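Local coordinates for protein beta-galactosidase (PDB 3OG2) that is a family 35 glycoside hydrolase that probably hydrolyses terminal non-reducing beta-D-galactose residues in beta-D-galactosides, at residues 752-756 against 933-937; 711-715 against 779-784. All coordinates share one frame. Residue numbers count along the deposited sequence, not the author numbering.

Contact 1 (752-756 against 933-937). With NAG (2-acetamido-2-deoxy-beta-D-glucopyranose), chain C; BMA (beta-D-mannopyranose), chain B; NAG (2-acetamido-2-deoxy-beta-D-glucopyranose), chain D; MAN (alpha-D-mannopyranose), chain E.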
ATOM      1  N   PHE A 752      19.031   7.830  26.356  1.00 10.74           N
ATOM      2  CA  PHE A 752      19.403   6.847  25.335  1.00  9.46           C
ATOM      3  C   PHE A 752      18.921   7.408  24.006  1.00 10.06           C
ATOM      4  O   PHE A 752      17.694   7.542  23.821  1.00 10.52           O
ATOM      5  CB  PHE A 752      18.737   5.505  25.641  1.00 10.95           C
ATOM      6  CG  PHE A 752      19.005   4.549  24.491  1.00 10.40           C
ATOM      7  CD1 PHE A 752      20.287   4.075  24.238  1.00 12.80           C
ATOM      8  CD2 PHE A 752      17.975   4.138  23.687  1.00 10.83           C
ATOM      9  CE1 PHE A 752      20.525   3.204  23.189  1.00 15.50           C
ATOM     10  CE2 PHE A 752      18.187   3.251  22.631  1.00 11.43           C
ATOM     11  CZ  PHE A 752      19.479   2.775  22.399  1.00 13.68           C
ATOM     12  N   THR A 753      19.865   7.781  23.132  1.00 10.44           N
ATOM     13  CA  THR A 753      19.398   8.533  21.961  1.00 11.44           C
ATOM     14  C   THR A 753      18.921   7.671  20.788  1.00 10.64           C
ATOM     15  O   THR A 753      18.331   8.200  19.838  1.00 13.23           O
ATOM     16  CB  THR A 753      20.508   9.499  21.485  1.00 13.08           C
ATOM     17  OG1 THR A 753      21.701   8.744  21.279  1.00 16.94           O
ATOM     18  CG2 THR A 753      20.774  10.512  22.585  1.00 17.16           C
ATOM     19  N   GLY A 754      19.136   6.370  20.865  1.00 10.76           N
ATOM     20  CA  GLY A 754      18.475   5.440  19.954  1.00 10.41           C
ATOM     21  C   GLY A 754      19.275   5.178  18.692  1.00 11.58           C
ATOM     22  O   GLY A 754      20.151   5.935  18.248  1.00 13.01           O
ATOM     23  N   PHE A 755      18.990   4.055  18.062  1.00 10.78           N
ATOM     24  CA  PHE A 755      19.513   3.740  16.736  1.00 10.45           C
ATOM     25  C   PHE A 755      18.633   2.660  16.109  1.00 10.57           C
ATOM     26  O   PHE A 755      17.827   2.027  16.778  1.00 11.06           O
ATOM     27  CB  PHE A 755      20.986   3.368  16.762  1.00 11.90           C
ATOM     28  CG  PHE A 755      21.452   2.283  17.705  1.00 12.63           C
ATOM     29  CD1 PHE A 755      21.782   2.588  19.020  1.00 13.99           C
ATOM     30  CD2 PHE A 755      21.581   0.960  17.240  1.00 14.59           C
ATOM     31  CE1 PHE A 755      22.244   1.574  19.856  1.00 14.57           C
ATOM     32  CE2 PHE A 755      22.056  -0.063  18.069  1.00 13.59           C
ATOM     33  CZ  PHE A 755      22.411   0.258  19.377  1.00 14.52           C
ATOM     34  N   ASP A 756      18.808   2.489  14.801  1.00 10.85           N
ATOM     35  CA  ASP A 756      17.876   1.610  14.064  1.00 10.52           C
ATOM     36  C   ASP A 756      17.790   0.220  14.655  1.00 11.77           C
ATOM     37  O   ASP A 756      16.698  -0.387  14.697  1.00 14.13           O
ATOM     38  CB  ASP A 756      18.269   1.590  12.566  1.00 11.41           C
ATOM     39  CG  ASP A 756      19.593   0.949  12.277  1.00 14.89           C
ATOM     40  OD1 ASP A 756      20.462   0.818  13.191  1.00 14.02           O
ATOM     41  OD2 ASP A 756      19.791   0.527  11.096  1.00 16.12           O
ATOM     42  N   SER A 933      15.766  12.684  14.098  1.00  9.64           N
ATOM     43  CA  SER A 933      16.795  13.412  13.327  1.00 10.05           C
ATOM     44  C   SER A 933      18.096  12.621  13.230  1.00  9.78           C
ATOM     45  O   SER A 933      18.858  12.795  12.260  1.00 12.17           O
ATOM     46  CB  SER A 933      17.036  14.810  13.933  1.00 11.53           C
ATOM     47  OG  SER A 933      17.921  14.700  15.062  1.00 12.32           O
ATOM     48  N   ASN A 934      18.357  11.743  14.214  1.00  9.69           N
ATOM     49  CA  ASN A 934      19.627  11.007  14.255  1.00 11.73           C
ATOM     50  C   ASN A 934      19.461   9.570  13.753  1.00 11.00           C
ATOM     51  O   ASN A 934      20.422   8.821  13.836  1.00 13.48           O
ATOM     52  CB  ASN A 934      20.214  11.003  15.680  1.00 11.20           C
ATOM     53  CG  ASN A 934      19.270  10.331  16.676  1.00 11.57           C
ATOM     54  OD1 ASN A 934      18.069  10.491  16.627  1.00 11.75           O
ATOM     55  ND2 ASN A 934      19.843   9.537  17.604  1.00 16.88           N
ATOM     56  N   ILE A 935      18.288   9.202  13.210  1.00 10.45           N
ATOM     57  CA  ILE A 935      18.081   7.841  12.734  1.00  9.40           C
ATOM     58  C   ILE A 935      17.523   7.853  11.306  1.00  9.19           C
ATOM     59  O   ILE A 935      18.040   7.122  10.426  1.00 10.42           O
ATOM     60  CB  ILE A 935      17.148   7.038  13.648  1.00 10.12           C
ATOM     61  CG1 ILE A 935      17.740   7.010  15.068  1.00 11.66           C
ATOM     62  CG2 ILE A 935      16.934   5.629  13.058  1.00 11.38           C
ATOM     63  CD1 ILE A 935      16.904   6.173  16.067  1.00 10.20           C
ATOM     64  N   GLY A 936      16.504   8.651  10.991  1.00  9.71           N
ATOM     65  CA  GLY A 936      16.041   8.749   9.616  1.00 10.41           C
ATOM     66  C   GLY A 936      15.258   7.532   9.173  1.00 10.33           C
ATOM     67  O   GLY A 936      14.925   6.645   9.979  1.00 10.01           O
ATOM     68  N   PRO A 937      14.951   7.398   7.878  1.00  9.42           N
ATOM     69  CA  PRO A 937      15.441   8.287   6.810  1.00  9.39           C
ATOM     70  C   PRO A 937      14.457   9.360   6.397  1.00 10.32           C
ATOM     71  O   PRO A 937      14.757  10.172   5.497  1.00 12.94           O
ATOM     72  CB  PRO A 937      15.568   7.292   5.634  1.00 10.17           C
ATOM     73  CG  PRO A 937      14.351   6.430   5.828  1.00 10.01           C
ATOM     74  CD  PRO A 937      14.189   6.242   7.320  1.00 10.11           C
TER
HETATM   75  C1  NAG C   1      20.273  13.151   9.322  1.00 14.32           C
HETATM   76  C2  NAG C   1      19.610  11.782   9.091  1.00 12.47           C
HETATM   77  C3  NAG C   1      20.338  10.749   9.962  1.00 12.84           C
HETATM   78  C4  NAG C   1      21.841  10.726   9.646  1.00 15.89           C
HETATM   79  C5  NAG C   1      22.406  12.166   9.702  1.00 19.25           C
HETATM   80  C6  NAG C   1      23.856  12.225   9.234  1.00 28.12           C
HETATM   81  C7  NAG C   1      17.198  11.839   8.695  1.00 11.36           C
HETATM   82  C8  NAG C   1      15.859  12.282   9.270  1.00 13.42           C
HETATM   83  N2  NAG C   1      18.213  11.883   9.541  1.00 11.95           N
HETATM   84  O3  NAG C   1      19.743   9.479   9.759  1.00 14.69           O
HETATM   85  O4  NAG C   1      22.494   9.996  10.671  1.00 16.81           O
HETATM   86  O5  NAG C   1      21.627  13.042   8.914  1.00 16.61           O
HETATM   87  O6  NAG C   1      24.352  13.536   9.577  1.00 37.15           O
HETATM   88  O7  NAG C   1      17.321  11.526   7.525  1.00 16.04           O
HETATM   89  C1  BMA B   3      23.346   3.591  11.344  1.00 15.14           C
HETATM   90  C2  BMA B   3      23.860   2.409  10.517  1.00 15.84           C
HETATM   91  C3  BMA B   3      23.388   1.152  11.239  1.00 16.02           C
HETATM   92  C4  BMA B   3      23.773   1.163  12.722  1.00 15.09           C
HETATM   93  C5  BMA B   3      23.356   2.494  13.413  1.00 14.54           C
HETATM   94  C6  BMA B   3      24.000   2.586  14.804  1.00 14.83           C
HETATM   95  O2  BMA B   3      25.310   2.483  10.509  1.00 18.74           O
HETATM   96  O3  BMA B   3      23.893  -0.078  10.710  1.00 17.27           O
HETATM   97  O4  BMA B   3      23.031   0.106  13.395  1.00 15.29           O
HETATM   98  O5  BMA B   3      23.942   3.564  12.645  1.00 15.40           O
HETATM   99  O6  BMA B   3      25.425   2.410  14.631  1.00 17.62           O
HETATM  100  C1  NAG D   2      22.984   8.823  10.428  1.00 19.23           C
HETATM  101  C2  NAG D   2      23.935   8.415  11.562  1.00 23.68           C
HETATM  102  C3  NAG D   2      24.465   7.003  11.299  1.00 19.77           C
HETATM  103  C4  NAG D   2      23.292   6.030  11.128  1.00 16.04           C
HETATM  104  C5  NAG D   2      22.322   6.577  10.062  1.00 14.41           C
HETATM  105  C6  NAG D   2      21.095   5.690   9.811  1.00 12.88           C
HETATM  106  C7  NAG D   2      25.319  10.128  12.523  1.00 38.67           C
HETATM  107  C8  NAG D   2      26.395  11.141  12.236  1.00 46.36           C
HETATM  108  N2  NAG D   2      25.142   9.246  11.528  1.00 30.01           N
HETATM  109  O3  NAG D   2      25.213   6.607  12.444  1.00 25.98           O
HETATM  110  O4  NAG D   2      23.858   4.821  10.677  1.00 17.77           O
HETATM  111  O5  NAG D   2      21.911   7.889  10.399  1.00 14.40           O
HETATM  112  O6  NAG D   2      20.298   5.637  10.994  1.00 13.13           O
HETATM  113  O7  NAG D   2      24.318  10.469  13.179  1.00 45.87           O
HETATM  114  C1  MAN E   6      19.438  -5.207   9.383  1.00 27.45           C
HETATM  115  C2  MAN E   6      18.036  -5.805   9.239  1.00 29.43           C
HETATM  116  C3  MAN E   6      16.993  -4.654   9.202  1.00 32.42           C
HETATM  117  C4  MAN E   6      17.198  -3.695  10.376  1.00 28.12           C
HETATM  118  C5  MAN E   6      18.655  -3.285  10.546  1.00 20.15           C
HETATM  119  C6  MAN E   6      18.893  -2.570  11.902  1.00 21.76           C
HETATM  120  O2  MAN E   6      17.769  -6.711  10.306  1.00 36.66           O
HETATM  121  O3  MAN E   6      15.767  -5.355   9.317  1.00 36.35           O
HETATM  122  O4  MAN E   6      16.452  -2.507  10.393  1.00 25.69           O
HETATM  123  O5  MAN E   6      19.497  -4.427  10.574  1.00 23.16           O
HETATM  124  O6  MAN E   6      20.267  -2.184  11.810  1.00 19.00           O
HETATM  125  O   HOH W   1      16.265   9.521  18.635  1.00 11.19           O
HETATM  126  O   HOH W   2      21.385   6.498  15.089  1.00 31.05           O

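Contact 2 (711-715 against 779-784)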
ATOM      1  N   GLY A 711       2.217   5.353  21.322  1.00  8.68           N
ATOM      2  CA  GLY A 711       3.044   6.543  21.482  1.00  9.38           C
ATOM      3  C   GLY A 711       3.863   6.569  22.747  1.00  8.49           C
ATOM      4  O   GLY A 711       4.197   5.551  23.391  1.00  9.59           O
ATOM      5  N   THR A 712       4.243   7.813  23.121  1.00  8.43           N
ATOM      6  CA  THR A 712       5.240   7.967  24.149  1.00  8.63           C
ATOM      7  C   THR A 712       4.645   7.704  25.540  1.00  7.58           C
ATOM      8  O   THR A 712       3.532   8.121  25.857  1.00  9.07           O
ATOM      9  CB  THR A 712       5.759   9.436  24.098  1.00  9.62           C
ATOM     10  OG1 THR A 712       6.090   9.775  22.762  1.00 10.46           O
ATOM     11  CG2 THR A 712       6.975   9.657  25.002  1.00  9.94           C
ATOM     12  N   LEU A 713       5.416   7.026  26.389  1.00  8.15           N
ATOM     13  CA  LEU A 713       5.060   6.773  27.775  1.00  7.31           C
ATOM     14  C   LEU A 713       5.927   7.597  28.720  1.00  7.51           C
ATOM     15  O   LEU A 713       7.089   7.908  28.398  1.00  9.20           O
ATOM     16  CB  LEU A 713       5.320   5.286  28.088  1.00  8.23           C
ATOM     17  CG  LEU A 713       4.573   4.272  27.225  1.00  8.66           C
ATOM     18  CD1 LEU A 713       4.977   2.861  27.667  1.00 10.81           C
ATOM     19  CD2 LEU A 713       3.062   4.497  27.316  1.00 12.14           C
ATOM     20  N   LEU A 714       5.380   7.925  29.886  1.00  7.03           N
ATOM     21  CA  LEU A 714       6.140   8.576  30.934  1.00  6.93           C
ATOM     22  C   LEU A 714       5.980   7.808  32.238  1.00  6.77           C
ATOM     23  O   LEU A 714       4.899   7.316  32.529  1.00  7.89           O
ATOM     24  CB  LEU A 714       5.777  10.033  31.167  1.00  7.80           C
ATOM     25  CG  LEU A 714       6.180  11.012  30.063  1.00  9.49           C
ATOM     26  CD1 LEU A 714       5.150  11.047  28.963  1.00 13.33           C
ATOM     27  CD2 LEU A 714       6.385  12.418  30.660  1.00 11.58           C
ATOM     28  N   PHE A 715       7.057   7.765  32.996  1.00  7.64           N
ATOM     29  CA  PHE A 715       7.065   7.127  34.302  1.00  6.89           C
ATOM     30  C   PHE A 715       7.617   8.100  35.324  1.00  7.09           C
ATOM     31  O   PHE A 715       8.554   8.844  35.012  1.00  9.16           O
ATOM     32  CB  PHE A 715       7.966   5.888  34.331  1.00  8.47           C
ATOM     33  CG  PHE A 715       7.510   4.846  33.325  1.00  7.93           C
ATOM     34  CD1 PHE A 715       7.873   4.928  31.967  1.00  8.87           C
ATOM     35  CD2 PHE A 715       6.698   3.817  33.737  1.00  9.15           C
ATOM     36  CE1 PHE A 715       7.350   4.000  31.074  1.00 10.14           C
ATOM     37  CE2 PHE A 715       6.188   2.834  32.890  1.00  8.69           C
ATOM     38  CZ  PHE A 715       6.533   2.968  31.561  1.00 10.69           C
ATOM     39  N   THR A 779      11.825  11.283  36.450  1.00  8.30           N
ATOM     40  CA  THR A 779      10.877  11.287  35.333  1.00  8.73           C
ATOM     41  C   THR A 779      11.587  10.618  34.165  1.00  7.59           C
ATOM     42  O   THR A 779      12.669  11.036  33.772  1.00  9.29           O
ATOM     43  CB  THR A 779      10.415  12.716  34.938  1.00  9.42           C
ATOM     44  OG1 THR A 779       9.676  13.294  36.017  1.00  9.71           O
ATOM     45  CG2 THR A 779       9.482  12.662  33.742  1.00 10.92           C
ATOM     46  N   VAL A 780      10.964   9.541  33.654  1.00  8.10           N
ATOM     47  CA  VAL A 780      11.569   8.750  32.595  1.00  7.86           C
ATOM     48  C   VAL A 780      10.608   8.813  31.404  1.00  8.15           C
ATOM     49  O   VAL A 780       9.442   8.432  31.553  1.00 10.21           O
ATOM     50  CB  VAL A 780      11.743   7.284  33.044  1.00  8.36           C
ATOM     51  CG1 VAL A 780      12.358   6.442  31.911  1.00  9.85           C
ATOM     52  CG2 VAL A 780      12.584   7.255  34.289  1.00 10.93           C
ATOM     53  N   VAL A 781      11.025   9.304  30.257  1.00  8.18           N
ATOM     54  CA  VAL A 781      10.213   9.363  29.061  1.00  7.61           C
ATOM     55  C   VAL A 781      10.694   8.226  28.168  1.00  7.55           C
ATOM     56  O   VAL A 781      11.905   8.105  27.943  1.00  9.09           O
ATOM     57  CB  VAL A 781      10.398  10.719  28.349  1.00  8.63           C
ATOM     58  CG1 VAL A 781       9.479  10.783  27.104  1.00 10.06           C
ATOM     59  CG2 VAL A 781      10.097  11.869  29.308  1.00 10.57           C
ATOM     60  N   VAL A 782       9.785   7.394  27.685  1.00  7.74           N
ATOM     61  CA  VAL A 782      10.148   6.250  26.863  1.00  7.98           C
ATOM     62  C   VAL A 782       9.274   6.311  25.601  1.00  7.19           C
ATOM     63  O   VAL A 782       8.060   6.152  25.710  1.00  8.76           O
ATOM     64  CB  VAL A 782       9.918   4.891  27.574  1.00  9.11           C
ATOM     65  CG1 VAL A 782      10.359   3.755  26.652  1.00  9.79           C
ATOM     66  CG2 VAL A 782      10.672   4.866  28.910  1.00 10.16           C
ATOM     67  N   ASP A 783       9.883   6.598  24.461  1.00  8.11           N
ATOM     68  CA  ASP A 783       9.049   6.584  23.262  1.00 10.01           C
ATOM     69  C   ASP A 783       8.700   5.150  22.877  1.00  8.41           C
ATOM     70  O   ASP A 783       9.448   4.230  23.197  1.00  8.76           O
ATOM     71  CB  ASP A 783       9.780   7.131  22.032  1.00 12.17           C
ATOM     72  CG  ASP A 783       8.751   7.592  20.995  1.00 12.69           C
ATOM     73  OD1 ASP A 783       7.588   7.944  21.356  1.00 13.28           O
ATOM     74  OD2 ASP A 783       9.086   7.561  19.775  1.00 16.98           O
ATOM     75  N   SER A 784       7.620   4.946  22.153  1.00  8.48           N
ATOM     76  CA  SER A 784       7.322   3.671  21.531  1.00  8.74           C
ATOM     77  C   SER A 784       7.138   3.889  20.043  1.00  8.23           C
ATOM     78  O   SER A 784       6.383   4.808  19.658  1.00 10.06           O
ATOM     79  CB  SER A 784       6.027   3.045  22.078  1.00 10.33           C
ATOM     80  OG  SER A 784       5.761   1.846  21.307  1.00  9.96           O
TER
HETATM   81  O   HOH W   3       3.268   3.713  19.171  1.00 18.17           O

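Contact 1 (752-756 against 933-937)
A sugar chain attached to the protein itself runs along both loops of this contact. On 933-937 the chain C NAG donates from N2 to Ser-933 O (2.9 Å), and O6 of the chain D NAG donates to Ile-935 O (2.8 Å). On 752-756 the carboxylate of Asp-756 accepts two sugar hydroxyls, BMA O4 at OD1 (2.7 Å) and MAN O6 at OD2 (2.8 Å); a short acidic side chain suits this double role. Phe-755 turns its CA-to-CB bond away from 933-937 and brings CB to 3.7 Å from BMA C6.

Between the loops themselves just 191 Å² is buried. Asn-934, whose amide can both give and take hydrogen bonds, donates from ND2 to Thr-753 O (3.0 Å, nearly straight), while water 1 donates to both Thr-753 O (2.7 Å) and Asn-934 OD1 (2.9 Å). Ile-935 supplies the apolar part: its CD1 lies 3.6 Å from Phe-755 N and 3.7 Å from Gly-754 C. A beta-carbon on Gly-754 would crowd that methyl and, at these backbone angles, the preceding carbonyl. Gly-936, also at positive phi, would drive a beta-carbon into O3 of the chain C NAG, and a cis peptide bond then leads into Pro-937.

The loops follow strands 747-752 and 926-932, each an outermost strand of its own five-stranded antiparallel sheet. Ile-935 also touches Ala-737. Further along 933-937, Gly-936 bonds through its backbone to Gly-288 and Pro-937 packs on Tyr-339; Gly-288 and Tyr-339 belong to the TIM-barrel family region.

Contact 2 (711-715 against 779-784)
Val-781 is a two-pronged bump that fits between two side chains of the neighbouring strand: its CG1 meets Thr-712 CG2 at 3.5 Å, and its CG2 meets Leu-714 CD2 at 4.0 Å. On the other face the large body is Phe-715. Its CB rests against Val-780 CB (4.2 Å), and the ring reaches diagonally back until CE1 lies 4.1 Å from Val-782 CG2, filling the space beside the two valines. Beta-branched valines suit such a strand, being compact and at ease in extended backbone.

A ladder of main-chain bonds holds these shapes in register. Leu-713 pairs with Val-782 (N to O 2.9 Å, O to N 2.8 Å) and Phe-715 with Val-780 (N to O and O to N both 2.9 Å); the non-hydrogen-bonded pair Leu-714 and Val-781 between them brings Leu-714 CA within 3.4 Å of Val-780 O.

Past the strand ends, Thr-712 OG1 donates to Asp-783 OD1 (2.8 Å), a buried carboxylate that also forms salt bridges with Arg-918 and Lys-930. Gly-711, at a positive phi that favours glycine, brings its O to 3.4 Å from Ser-784 CB; Ser-784 OG is held by Gly-786 N.

Val-780 and Val-782 face Leu-730 and Thr-732 of strand 726-733, whereas Val-781 packs on Trp-961 of strand 953-962. Two neighbouring antiparallel strands, apolar on both faces and packed against other strands, are consistent with the beta-sandwich of a galactose-binding-like domain, the clan to which this all-beta region belongs.

The segments alternate along the chain, 711-715, 752-756, 779-784, 933-937, and the two contacts lie 16 Å apart between centres, with nearest atoms about 7 Å apart and no touch. One sheet links them: strand 740-744 stands between strand 775-782 of contact 2 and strand 747-752, which leads into the loop of contact 1. Contact 2 builds the interior of that sheet, whereas contact 1 joins the loop after its edge strand 747-752 to the loop after strand 926-932 of the other all-beta region, beside the glycan. The side chain of Val-782 is still about 12 Å from a bound NAG. Both contacts lie away from the galactose site, which includes Glu-180 and Glu-278.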